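Local coordinates for protein acetyl-CoA acetyltransferase (PDB 3SS6) that probably catalyses the thiolase reaction of an acetyl-CoA acetyltransferase, the reversible condensation of two acetyl-CoA molecules to acetoacetyl-CoA and free CoA, at residues Glu176-Ala181 with Glu228-Leu233; Ala297-Leu302 with Lys330-Asp335; Thr145-Leu150 with His156-Glu161; Gly195-Gln200 with Asn340-Gly345; Pro235-Arg238 with Ser242-Ala245. All coordinates share one frame; numbering follows the deposited sequence.

Contact 1: Glu176-Ala181 with Glu228-Leu233; sequences EQDEVA and EKLAGL
Asp178 lies alongside Leu230, the two side chains overlapping side by side and pointing opposite ways, with Asp178 CG 3.7 Å from Leu230 CB. The CG of Asp178 stands anti to its carbonyl carbon (chi1 -74°), which turns the carboxylate to the helix carrying Leu230. A water ties the two together, giving one proton to Asp178 OD1 and one to Leu230 O, at 2.8 Å from each of these two oxygens. The other carboxylate oxygen, Asp178 OD2, comes within 3.5 Å of Leu230 O; both are acceptors, and Arg174 probably offsets the repulsion, its NE forming a salt bridge with OD2 and its NH2 a hydrogen bond to Leu230 O. Asn247 adds a further hydrogen bond to OD1. Leu230 CD1 also reaches the backbone, 3.4 Å from Asp178 O. One turn on, Ala181 CB touches both branches of Leu230, with CD1 4.1 Å away. The result is a small, mostly buried helix-to-helix contact in which apolar packing runs beside a water-bridged polar patch. It places the short helix 227-231 against the early turns of helix 174-194, whose Glu176, Gln177 and Val180 pack on helix 322-332.

Contact 2: Ala297-Leu302 with Lys330-Asp335; sequences AIRKGL and KELDLD. Unlike the reference sequence in segment 330-335: Asp333 (reference Gly).
Glu331 meets Arg299 through its carboxylate, which a bend at chi2 (63°) turns toward the arginine. Its OE2 accepts a nearly straight hydrogen bond from Arg299 NH1 at 2.9 Å, with an N-H...O angle of 164°, and the pair is a salt bridge. The oxygen lies close to the guanidinium plane and is met on its anti side, while the two flat groups stand almost perpendicular, 84° apart. Arg299 NH2 makes a weak second bond to the same OE2, and another weak one, 3.0 Å long, to the backbone Glu331 O. The remaining carboxylate oxygen, OE1, is held by Tyr170 OH. Next in sequence, Leu332 divides its branches between two partners: CD2 sits over the centre of one guanidinium face, 3.7 Å from Arg299 CZ, and CD1 packs 3.7 Å from Ile298 CD1, on the side of helix 294-305 where Ile298 also packs on strands 374-381 and 385-393. Asp333, which replaces the glycine of the reference sequence, then takes positive phi as the C-prime residue of a Schellman motif closing helix 322-332. The arginine is held at its edge by the carboxylate; the backbone carbonyl bonds weakly from out of the plane, on the leucine's side. The strong NH1 bond, with the methyl over one face, probably limits rotation of the planar group, and the acid probably offsets its charge at this exposed rim.

Contact 3: Thr145-Leu150 with His156-Glu161; sequences TVWEVL and HIMMGE
Leu150 O takes one hydrogen bond and close C-H approaches from the start of helix 159-170. Met159 N donates to it at 2.9 Å, lying nearly along the C=O axis, with an N-H...O angle of 148°. Met158 CA adds a C-H...O contact at 3.4 Å from Leu150 O, and the folded chain of Met159 wraps round the same oxygen, its CG also 3.4 Å from Leu150 O. Met158 occupies the N-cap position, and Glu161, three residues on, caps its N-H through OE1, reached from above the carboxylate plane; this resembles one half of a capping box, without the reciprocal bond. Bends at chi2 and chi3, both near -60°, curl the Met158 chain back across Trp147. Its CE lies over the face of the five-membered ring, 3.9 Å from the centroid, as a CH-pi contact, with SD placed obliquely in a Met-aromatic arrangement. The same methyl wedges against Leu150 CB at 3.5 Å and comes close to Trp147 O. Other subunits cover this link between helices 145-149 and 159-170: Trp147 takes His139 of a third subunit edge-to-face, and Glu148 OE1 hydrogen-bonds Thr63 of the second subunit.

Contact 4: Gly195-Gln200 with Asn340-Gly345; sequences GYFDDQ and NVNGSG
Tyr196, Phe197 and Asn342 all carry CG anti to the carbonyl carbon (chi1 between -61° and -67°), and these torsions turn two consecutive rings and one amide toward each other across the two loops. The tyrosine offers its edge: Asn342 OD1 lies in the plane of the ring, 3.4 Å from Tyr196 CD2 and a little farther from CE2. An amide oxygen facing weakly polarised ring C-H groups is probably mildly favourable, though no hydrogen bond crosses the contact. Ring and amide planes are inclined by 51°, and the two side chains run at about a right angle. Phe197 instead uses its far end, with CZ 3.9 Å from Asn342 CB and CE1 slightly farther away. Here the two side chains run antiparallel past each other, and CZ also approaches the backbone Asn342 O at 4.1 Å.

The rings have further partners. Tyr196 OH is hydrogen-bonded to Lys190 NZ and its ring makes a cation-pi contact with Arg369, while Phe197 has a cation-pi contact with Arg14; Asn342 ND2 makes a weak hydrogen bond to Glu366. Each segment bends through a type I beta turn, Gly195 to Asp198 closed by Asp198 N to Gly195 O at 3.1 Å, and Asn340 to Gly343 by Gly343 N to Asn340 O at 3.0 Å. Gly195, with positive phi, completes the Schellman motif that ends helix 174-194. The contact joins that helix terminus in the N-terminal thiolase family region to the loop leading into helix 345-348 in the C-terminal one, a junction between the two halves of the thiolase fold.

Contact 5: Pro235-Arg238 with Ser242-Ala245; sequences PAFR and SVTA
One direct backbone hydrogen bond and a water bridge, backed by one apolar side-chain contact, draw Pro235-Arg238 and Ser242-Ala245 together within the loop between helix 227-231 and strand 252-262. Ala236 N donates to Val243 O at 2.8 Å in a nearly straight bond (171°) that lies in the carbonyl plane. The same oxygen receives a proton from a water 2.8 Å away, and this water in turn accepts from Phe237 N, also at 2.8 Å. Val243 O is therefore tied to two successive backbone N-H groups, directly to Ala236 and through the water to Phe237. Pro235 CA adds a C-H...O contact, 3.4 Å from Val243 O.

With three residues between the segments, the chain returns alongside itself without forming a regular strand pair. The loop lies on helices 159-170 and 174-194 of the thiolase N-terminal region: Glu164 accepts from the N-H groups of Ser242 and Val243, and Arg238 reaches Glu168 by a salt bridge. Between the side chains, Phe237 presents its ring edge to Val243, with CE2 3.7 Å from CG1. CG1 stands anti to the backbone N of Val243 (chi1 -178°), which directs this methyl to the ring; it lies near the ring plane, at the edge. Ala236 CB packs beside the returning backbone, 3.8 Å from Val243 O and 4.2 Å from Thr244 CA.

Overall arrangement
Contacts 3, 1 and 5 follow one another inside the N-terminal thiolase region. Contact 5 lies nearest contact 1, their centres about 11 Å apart, and touches it through Gln177 and Ser242; its Phe237 packs on Gly160 of contact 3, with centres about 14 Å apart. Helices 159-170 and 174-194, consecutive in the chain, link this cluster. Contact 2, in the C-terminal region, has its centre about 25 Å from that of contact 1, yet a salt bridge between Glu176 and Lys330 joins them. Contact 4 connects the two regions, and contacts 5 and 2 both fall inside the long loop it closes. Helix 174-194 thus runs from contact 1 to contact 4, joining both halves of the protein.

Contact 1: Glu176-Ala181 with Glu228-Leu233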
# COMPACT_ATOMS: atom_id res chain seq x y z
N GLU A 176 -42.46 -3.68 6.70
CA GLU A 176 -42.60 -3.68 5.25
C GLU A 176 -41.30 -4.09 4.56
O GLU A 176 -41.30 -4.89 3.64
CB GLU A 176 -43.03 -2.30 4.73
CG GLU A 176 -44.48 -1.94 5.03
CD GLU A 176 -44.85 -0.54 4.55
OE1 GLU A 176 -44.19 0.44 4.97
OE2 GLU A 176 -45.80 -0.43 3.75
N GLN A 177 -40.19 -3.52 5.02
CA GLN A 177 -38.90 -3.85 4.42
C GLN A 177 -38.55 -5.32 4.61
O GLN A 177 -38.09 -5.98 3.67
CB GLN A 177 -37.80 -2.98 5.04
CG GLN A 177 -37.94 -1.49 4.69
CD GLN A 177 -36.97 -0.64 5.47
OE1 GLN A 177 -35.77 -0.71 5.26
NE2 GLN A 177 -37.50 0.15 6.40
N ASP A 178 -38.78 -5.83 5.81
CA ASP A 178 -38.43 -7.21 6.10
C ASP A 178 -39.37 -8.20 5.41
O ASP A 178 -38.97 -9.33 5.11
CB ASP A 178 -38.35 -7.46 7.61
CG ASP A 178 -37.09 -6.84 8.23
OD1 ASP A 178 -36.21 -6.43 7.44
OD2 ASP A 178 -36.99 -6.78 9.48
N GLU A 179 -40.60 -7.79 5.13
CA GLU A 179 -41.52 -8.64 4.37
C GLU A 179 -41.04 -8.78 2.94
O GLU A 179 -41.08 -9.87 2.36
CB GLU A 179 -42.94 -8.07 4.39
CG GLU A 179 -43.92 -8.91 3.57
CD GLU A 179 -45.33 -8.35 3.57
OE1 GLU A 179 -45.96 -8.30 4.65
OE2 GLU A 179 -45.82 -7.95 2.49
N VAL A 180 -40.60 -7.67 2.36
CA VAL A 180 -40.05 -7.68 1.01
C VAL A 180 -38.77 -8.51 0.97
O VAL A 180 -38.55 -9.27 0.02
CB VAL A 180 -39.79 -6.25 0.50
CG1 VAL A 180 -38.85 -6.27 -0.71
CG2 VAL A 180 -41.11 -5.59 0.14
N ALA A 181 -37.94 -8.37 2.00
CA ALA A 181 -36.68 -9.12 2.05
C ALA A 181 -36.94 -10.63 2.11
O ALA A 181 -36.30 -11.41 1.39
CB ALA A 181 -35.84 -8.68 3.24
N GLU A 228 -38.11 -14.00 11.69
CA GLU A 228 -37.47 -13.89 12.99
C GLU A 228 -36.05 -13.35 12.86
O GLU A 228 -35.69 -12.37 13.51
CB GLU A 228 -37.47 -15.24 13.72
CG GLU A 228 -36.69 -15.23 15.02
CD GLU A 228 -36.98 -16.43 15.88
OE1 GLU A 228 -37.86 -17.24 15.52
OE2 GLU A 228 -36.32 -16.57 16.94
N LYS A 229 -35.24 -13.98 12.00
CA LYS A 229 -33.87 -13.56 11.82
C LYS A 229 -33.78 -12.11 11.33
O LYS A 229 -32.94 -11.34 11.81
CB LYS A 229 -33.13 -14.49 10.86
CG LYS A 229 -31.69 -14.07 10.61
CD LYS A 229 -30.97 -15.04 9.69
CE LYS A 229 -30.71 -16.36 10.38
NZ LYS A 229 -29.75 -16.20 11.51
N LEU A 230 -34.63 -11.73 10.39
CA LEU A 230 -34.61 -10.36 9.86
C LEU A 230 -34.90 -9.32 10.94
O LEU A 230 -34.26 -8.27 10.98
CB LEU A 230 -35.60 -10.21 8.70
CG LEU A 230 -35.20 -10.92 7.41
CD1 LEU A 230 -36.41 -11.10 6.48
CD2 LEU A 230 -34.07 -10.17 6.71
N ALA A 231 -35.88 -9.61 11.80
CA ALA A 231 -36.29 -8.65 12.82
C ALA A 231 -35.20 -8.43 13.87
O ALA A 231 -35.20 -7.42 14.58
CB ALA A 231 -37.59 -9.09 13.49
N GLY A 232 -34.27 -9.37 13.97
CA GLY A 232 -33.22 -9.29 14.98
C GLY A 232 -31.97 -8.54 14.54
O GLY A 232 -31.07 -8.31 15.34
N LEU A 233 -31.91 -8.17 13.26
CA LEU A 233 -30.73 -7.48 12.73
C LEU A 233 -30.66 -6.01 13.16
O LEU A 233 -31.69 -5.36 13.33
CB LEU A 233 -30.69 -7.57 11.20
CG LEU A 233 -30.67 -8.97 10.60
CD1 LEU A 233 -30.62 -8.88 9.08
CD2 LEU A 233 -29.49 -9.78 11.13
O HOH W 1 -33.70 -6.93 8.55

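Contact 2: Ala297-Leu302 with Lys330-Asp335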
# COMPACT_ATOMS: atom_id res chain seq x y z
N ALA A 297 -38.53 7.41 -14.56
CA ALA A 297 -38.04 6.70 -15.74
C ALA A 297 -39.15 5.87 -16.35
O ALA A 297 -39.36 5.88 -17.57
CB ALA A 297 -36.84 5.82 -15.39
N ILE A 298 -39.89 5.16 -15.50
CA ILE A 298 -41.00 4.35 -15.99
C ILE A 298 -42.11 5.23 -16.56
O ILE A 298 -42.62 4.95 -17.65
CB ILE A 298 -41.52 3.39 -14.91
CG1 ILE A 298 -40.47 2.29 -14.66
CG2 ILE A 298 -42.87 2.77 -15.31
CD1 ILE A 298 -40.78 1.40 -13.46
N ARG A 299 -42.48 6.29 -15.86
CA ARG A 299 -43.53 7.18 -16.35
C ARG A 299 -43.16 7.76 -17.71
O ARG A 299 -43.97 7.76 -18.63
CB ARG A 299 -43.85 8.28 -15.34
CG ARG A 299 -44.50 7.75 -14.07
CD ARG A 299 -44.92 8.86 -13.12
NE ARG A 299 -45.89 8.38 -12.14
CZ ARG A 299 -45.78 8.53 -10.82
NH1 ARG A 299 -44.74 9.17 -10.31
NH2 ARG A 299 -46.72 8.05 -10.02
N LYS A 300 -41.92 8.23 -17.82
CA LYS A 300 -41.41 8.82 -19.06
C LYS A 300 -41.48 7.82 -20.21
O LYS A 300 -41.94 8.14 -21.32
CB LYS A 300 -39.97 9.29 -18.84
CG LYS A 300 -39.32 10.03 -20.01
CD LYS A 300 -37.94 10.53 -19.60
CE LYS A 300 -37.23 11.27 -20.72
NZ LYS A 300 -35.91 11.79 -20.26
N GLY A 301 -41.03 6.60 -19.93
CA GLY A 301 -41.00 5.54 -20.92
C GLY A 301 -42.37 5.06 -21.38
O GLY A 301 -42.56 4.77 -22.55
N LEU A 302 -43.32 4.96 -20.44
CA LEU A 302 -44.68 4.52 -20.77
C LEU A 302 -45.31 5.51 -21.75
O LEU A 302 -46.05 5.12 -22.65
CB LEU A 302 -45.53 4.40 -19.50
CG LEU A 302 -45.26 3.24 -18.54
CD1 LEU A 302 -45.98 3.47 -17.23
CD2 LEU A 302 -45.67 1.90 -19.13
N LYS A 330 -44.80 2.23 -3.88
CA LYS A 330 -45.78 3.18 -3.38
C LYS A 330 -46.01 4.34 -4.34
O LYS A 330 -47.15 4.74 -4.57
CB LYS A 330 -45.35 3.71 -2.01
CG LYS A 330 -45.35 2.63 -0.92
CD LYS A 330 -44.73 3.13 0.37
CE LYS A 330 -44.66 2.02 1.41
NZ LYS A 330 -46.00 1.47 1.74
N GLU A 331 -44.93 4.86 -4.92
CA GLU A 331 -45.03 6.00 -5.82
C GLU A 331 -45.84 5.67 -7.08
O GLU A 331 -46.69 6.46 -7.51
CB GLU A 331 -43.64 6.51 -6.20
CG GLU A 331 -43.64 7.66 -7.19
CD GLU A 331 -44.31 8.91 -6.66
OE1 GLU A 331 -44.12 9.24 -5.47
OE2 GLU A 331 -45.04 9.56 -7.43
N LEU A 332 -45.59 4.50 -7.65
CA LEU A 332 -46.26 4.05 -8.87
C LEU A 332 -47.53 3.24 -8.61
O LEU A 332 -48.25 2.90 -9.55
CB LEU A 332 -45.30 3.23 -9.73
CG LEU A 332 -44.07 3.93 -10.32
CD1 LEU A 332 -43.24 2.93 -11.11
CD2 LEU A 332 -44.47 5.09 -11.20
N ASP A 333 -47.80 2.93 -7.34
CA ASP A 333 -48.89 2.04 -6.95
C ASP A 333 -48.86 0.73 -7.74
O ASP A 333 -49.84 0.36 -8.38
CB ASP A 333 -50.25 2.74 -7.12
CG ASP A 333 -51.39 1.98 -6.45
OD1 ASP A 333 -51.12 1.15 -5.55
OD2 ASP A 333 -52.55 2.23 -6.81
N LEU A 334 -47.72 0.05 -7.70
CA LEU A 334 -47.54 -1.19 -8.44
C LEU A 334 -48.32 -2.35 -7.83
O LEU A 334 -48.57 -2.38 -6.62
CB LEU A 334 -46.06 -1.58 -8.49
CG LEU A 334 -45.10 -0.60 -9.14
CD1 LEU A 334 -43.69 -1.13 -9.01
CD2 LEU A 334 -45.46 -0.37 -10.60
N ASP A 335 -48.70 -3.30 -8.68
CA ASP A 335 -49.24 -4.58 -8.24
C ASP A 335 -48.10 -5.54 -7.96
O ASP A 335 -47.50 -6.09 -8.88
CB ASP A 335 -50.15 -5.17 -9.32
CG ASP A 335 -50.75 -6.51 -8.92
OD1 ASP A 335 -50.36 -7.06 -7.87
OD2 ASP A 335 -51.61 -7.02 -9.67

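Contact 3: Thr145-Leu150 with His156-Glu161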
# COMPACT_ATOMS: atom_id res chain seq x y z
N THR A 145 -12.12 0.01 -3.17
CA THR A 145 -12.85 0.50 -4.34
C THR A 145 -14.34 0.14 -4.31
O THR A 145 -15.17 0.88 -4.85
CB THR A 145 -12.23 0.04 -5.68
OG1 THR A 145 -12.19 -1.39 -5.73
CG2 THR A 145 -10.83 0.61 -5.84
N VAL A 146 -14.68 -0.99 -3.69
CA VAL A 146 -16.09 -1.37 -3.56
C VAL A 146 -16.78 -0.38 -2.63
O VAL A 146 -17.86 0.13 -2.92
CB VAL A 146 -16.23 -2.81 -3.02
CG1 VAL A 146 -17.68 -3.09 -2.59
CG2 VAL A 146 -15.76 -3.82 -4.05
N TRP A 147 -16.15 -0.08 -1.50
CA TRP A 147 -16.76 0.82 -0.53
C TRP A 147 -16.88 2.25 -1.08
O TRP A 147 -17.81 2.97 -0.72
CB TRP A 147 -15.99 0.81 0.80
CG TRP A 147 -16.85 0.96 2.02
CD1 TRP A 147 -16.92 2.04 2.85
CD2 TRP A 147 -17.77 -0.01 2.54
NE1 TRP A 147 -17.83 1.81 3.86
CE2 TRP A 147 -18.36 0.56 3.69
CE3 TRP A 147 -18.15 -1.29 2.15
CZ2 TRP A 147 -19.31 -0.13 4.45
CZ3 TRP A 147 -19.10 -1.97 2.90
CH2 TRP A 147 -19.67 -1.38 4.04
N GLU A 148 -15.95 2.65 -1.95
CA GLU A 148 -15.99 3.97 -2.57
C GLU A 148 -17.16 4.08 -3.53
O GLU A 148 -17.86 5.10 -3.58
CB GLU A 148 -14.71 4.25 -3.37
CG GLU A 148 -13.50 4.51 -2.51
CD GLU A 148 -12.37 5.19 -3.26
OE1 GLU A 148 -12.18 4.86 -4.44
OE2 GLU A 148 -11.67 6.03 -2.66
N VAL A 149 -17.37 3.04 -4.32
CA VAL A 149 -18.39 3.09 -5.36
C VAL A 149 -19.80 3.11 -4.73
O VAL A 149 -20.76 3.52 -5.38
CB VAL A 149 -18.19 1.96 -6.40
CG1 VAL A 149 -18.84 0.66 -5.95
CG2 VAL A 149 -18.69 2.38 -7.78
N LEU A 150 -19.90 2.70 -3.46
CA LEU A 150 -21.16 2.75 -2.72
C LEU A 150 -21.40 4.08 -2.03
O LEU A 150 -22.41 4.26 -1.36
CB LEU A 150 -21.20 1.66 -1.64
CG LEU A 150 -21.00 0.20 -2.04
CD1 LEU A 150 -20.92 -0.68 -0.80
CD2 LEU A 150 -22.12 -0.24 -2.95
N HIS A 156 -21.08 12.42 -0.29
CA HIS A 156 -20.32 11.55 0.60
C HIS A 156 -21.17 10.86 1.65
O HIS A 156 -20.83 10.84 2.84
CB HIS A 156 -19.17 12.33 1.23
CG HIS A 156 -18.27 12.96 0.22
ND1 HIS A 156 -17.40 12.22 -0.57
CD2 HIS A 156 -18.12 14.25 -0.17
CE1 HIS A 156 -16.75 13.03 -1.38
NE2 HIS A 156 -17.16 14.27 -1.16
N ILE A 157 -22.28 10.30 1.20
CA ILE A 157 -23.11 9.43 2.03
C ILE A 157 -23.27 8.11 1.32
O ILE A 157 -23.25 8.06 0.09
CB ILE A 157 -24.49 10.04 2.28
CG1 ILE A 157 -25.20 10.30 0.95
CG2 ILE A 157 -24.36 11.33 3.08
CD1 ILE A 157 -26.53 11.00 1.09
N MET A 158 -23.43 7.03 2.08
CA MET A 158 -23.54 5.70 1.47
C MET A 158 -24.92 5.51 0.84
O MET A 158 -25.89 6.15 1.22
CB MET A 158 -23.29 4.61 2.52
CG MET A 158 -21.96 4.75 3.25
SD MET A 158 -20.51 4.63 2.17
CE MET A 158 -20.63 2.95 1.58
N MET A 159 -25.01 4.62 -0.14
CA MET A 159 -26.29 4.32 -0.76
C MET A 159 -27.34 3.94 0.29
O MET A 159 -28.51 4.27 0.15
CB MET A 159 -26.15 3.19 -1.78
CG MET A 159 -25.26 3.51 -2.99
SD MET A 159 -25.84 4.95 -3.94
CE MET A 159 -24.71 6.20 -3.33
N GLY A 160 -26.90 3.26 1.35
CA GLY A 160 -27.80 2.86 2.42
C GLY A 160 -28.43 4.04 3.14
O GLY A 160 -29.58 3.98 3.60
N GLU A 161 -27.67 5.13 3.26
CA GLU A 161 -28.22 6.35 3.83
C GLU A 161 -29.28 6.97 2.91
O GLU A 161 -30.29 7.46 3.39
CB GLU A 161 -27.11 7.35 4.16
CG GLU A 161 -26.00 6.76 5.01
CD GLU A 161 -24.89 7.76 5.31
OE1 GLU A 161 -23.73 7.50 4.90
OE2 GLU A 161 -25.18 8.78 5.97

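Contact 4: Gly195-Gln200 with Asn340-Gly345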
# COMPACT_ATOMS: atom_id res chain seq x y z
N GLY A 195 -36.49 -24.99 -11.14
CA GLY A 195 -35.70 -25.05 -12.36
C GLY A 195 -35.92 -23.88 -13.30
O GLY A 195 -35.50 -23.94 -14.46
N TYR A 196 -36.57 -22.82 -12.82
CA TYR A 196 -36.88 -21.67 -13.67
C TYR A 196 -35.64 -21.02 -14.30
O TYR A 196 -35.72 -20.44 -15.39
CB TYR A 196 -37.64 -20.59 -12.89
CG TYR A 196 -39.03 -20.96 -12.41
CD1 TYR A 196 -39.67 -22.12 -12.86
CD2 TYR A 196 -39.71 -20.14 -11.53
CE1 TYR A 196 -40.95 -22.44 -12.43
CE2 TYR A 196 -40.98 -20.46 -11.08
CZ TYR A 196 -41.59 -21.60 -11.54
OH TYR A 196 -42.86 -21.91 -11.09
N PHE A 197 -34.51 -21.10 -13.61
CA PHE A 197 -33.30 -20.42 -14.06
C PHE A 197 -32.35 -21.36 -14.81
O PHE A 197 -31.29 -20.94 -15.26
CB PHE A 197 -32.52 -19.82 -12.88
CG PHE A 197 -33.28 -18.79 -12.08
CD1 PHE A 197 -34.28 -18.03 -12.65
CD2 PHE A 197 -32.97 -18.59 -10.74
CE1 PHE A 197 -34.96 -17.07 -11.89
CE2 PHE A 197 -33.63 -17.65 -9.98
CZ PHE A 197 -34.63 -16.88 -10.56
N ASP A 198 -32.72 -22.63 -14.92
CA ASP A 198 -31.83 -23.61 -15.53
C ASP A 198 -31.35 -23.20 -16.92
O ASP A 198 -30.16 -23.29 -17.22
CB ASP A 198 -32.56 -24.96 -15.65
CG ASP A 198 -32.69 -25.68 -14.33
OD1 ASP A 198 -32.28 -25.12 -13.29
OD2 ASP A 198 -33.21 -26.81 -14.33
N ASP A 199 -32.27 -22.76 -17.76
CA ASP A 199 -31.96 -22.43 -19.16
C ASP A 199 -31.06 -21.20 -19.28
O ASP A 199 -30.17 -21.15 -20.14
CB ASP A 199 -33.24 -22.18 -19.96
CG ASP A 199 -34.06 -23.44 -20.18
OD1 ASP A 199 -33.47 -24.54 -20.27
OD2 ASP A 199 -35.30 -23.33 -20.27
N GLN A 200 -31.32 -20.20 -18.45
CA GLN A 200 -30.62 -18.93 -18.60
C GLN A 200 -29.22 -18.90 -17.99
O GLN A 200 -28.43 -18.04 -18.35
CB GLN A 200 -31.45 -17.79 -18.01
CG GLN A 200 -31.45 -17.74 -16.47
CD GLN A 200 -32.54 -16.85 -15.92
OE1 GLN A 200 -32.27 -15.85 -15.26
NE2 GLN A 200 -33.80 -17.20 -16.20
N ASN A 340 -41.01 -8.57 -9.74
CA ASN A 340 -39.95 -9.37 -9.12
C ASN A 340 -40.46 -10.74 -8.68
O ASN A 340 -40.28 -11.16 -7.53
CB ASN A 340 -39.35 -8.60 -7.93
CG ASN A 340 -38.67 -7.32 -8.36
OD1 ASN A 340 -38.29 -7.16 -9.53
ND2 ASN A 340 -38.51 -6.38 -7.43
N VAL A 341 -41.09 -11.46 -9.61
CA VAL A 341 -41.89 -12.62 -9.22
C VAL A 341 -41.05 -13.83 -8.82
O VAL A 341 -41.58 -14.77 -8.22
CB VAL A 341 -42.92 -13.02 -10.31
CG1 VAL A 341 -43.87 -11.88 -10.59
CG2 VAL A 341 -42.21 -13.48 -11.58
N ASN A 342 -39.76 -13.80 -9.15
CA ASN A 342 -38.84 -14.85 -8.69
C ASN A 342 -37.76 -14.26 -7.79
O ASN A 342 -36.64 -14.77 -7.73
CB ASN A 342 -38.21 -15.58 -9.88
CG ASN A 342 -39.22 -16.38 -10.67
OD1 ASN A 342 -40.07 -17.05 -10.09
ND2 ASN A 342 -39.15 -16.30 -11.99
N GLY A 343 -38.08 -13.16 -7.13
CA GLY A 343 -37.13 -12.48 -6.26
C GLY A 343 -36.34 -11.38 -6.95
O GLY A 343 -36.47 -11.13 -8.15
N SER A 344 -35.52 -10.69 -6.17
CA SER A 344 -34.69 -9.64 -6.75
C SER A 344 -33.43 -9.45 -5.94
O SER A 344 -32.96 -10.39 -5.30
CB SER A 344 -35.49 -8.34 -6.92
OG SER A 344 -34.72 -7.34 -7.60
N GLY A 345 -32.88 -8.23 -5.95
CA GLY A 345 -31.57 -7.98 -5.38
C GLY A 345 -31.34 -8.41 -3.95
O GLY A 345 -30.22 -8.78 -3.58

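Contact 5: Pro235-Arg238 with Ser242-Ala245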
# COMPACT_ATOMS: atom_id res chain seq x y z
N PRO A 235 -29.71 -1.94 12.70
CA PRO A 235 -29.75 -1.00 11.57
C PRO A 235 -28.33 -0.71 11.10
O PRO A 235 -27.43 -0.57 11.94
CB PRO A 235 -30.37 0.26 12.19
CG PRO A 235 -31.07 -0.22 13.42
CD PRO A 235 -30.25 -1.35 13.93
N ALA A 236 -28.13 -0.61 9.79
CA ALA A 236 -26.79 -0.52 9.22
C ALA A 236 -26.33 0.90 8.88
O ALA A 236 -25.13 1.14 8.72
CB ALA A 236 -26.69 -1.41 7.98
N PHE A 237 -27.28 1.81 8.69
CA PHE A 237 -26.92 3.16 8.29
C PHE A 237 -27.31 4.32 9.20
O PHE A 237 -26.74 5.39 9.10
CB PHE A 237 -27.40 3.40 6.86
CG PHE A 237 -26.97 2.33 5.91
CD1 PHE A 237 -25.74 2.39 5.30
CD2 PHE A 237 -27.78 1.25 5.65
CE1 PHE A 237 -25.34 1.40 4.45
CE2 PHE A 237 -27.39 0.27 4.81
CZ PHE A 237 -26.16 0.34 4.20
N ARG A 238 -28.29 4.11 10.06
CA ARG A 238 -28.70 5.15 10.99
C ARG A 238 -29.07 4.53 12.32
O ARG A 238 -29.68 3.47 12.37
CB ARG A 238 -29.88 5.96 10.44
CG ARG A 238 -29.44 7.17 9.65
CD ARG A 238 -30.58 7.89 8.96
NE ARG A 238 -30.07 8.69 7.86
CZ ARG A 238 -30.83 9.38 7.01
NH1 ARG A 238 -32.15 9.37 7.13
NH2 ARG A 238 -30.25 10.07 6.03
N SER A 242 -33.91 1.47 10.12
CA SER A 242 -34.61 0.24 9.76
C SER A 242 -33.98 -0.49 8.58
O SER A 242 -34.28 -1.65 8.34
CB SER A 242 -36.09 0.52 9.49
OG SER A 242 -36.24 1.52 8.49
N VAL A 243 -33.10 0.18 7.83
CA VAL A 243 -32.35 -0.51 6.78
C VAL A 243 -31.24 -1.34 7.43
O VAL A 243 -30.44 -0.81 8.20
CB VAL A 243 -31.76 0.48 5.74
CG1 VAL A 243 -31.03 -0.27 4.62
CG2 VAL A 243 -32.86 1.35 5.15
N THR A 244 -31.20 -2.63 7.12
CA THR A 244 -30.24 -3.56 7.71
C THR A 244 -29.49 -4.31 6.61
O THR A 244 -29.80 -4.17 5.43
CB THR A 244 -30.93 -4.62 8.56
OG1 THR A 244 -31.63 -5.54 7.70
CG2 THR A 244 -31.94 -3.99 9.53
N ALA A 245 -28.52 -5.12 6.99
CA ALA A 245 -27.85 -5.98 6.01
C ALA A 245 -28.83 -6.99 5.42
O ALA A 245 -28.67 -7.43 4.29
CB ALA A 245 -26.68 -6.69 6.64
O HOH W 2 -30.08 1.80 9.01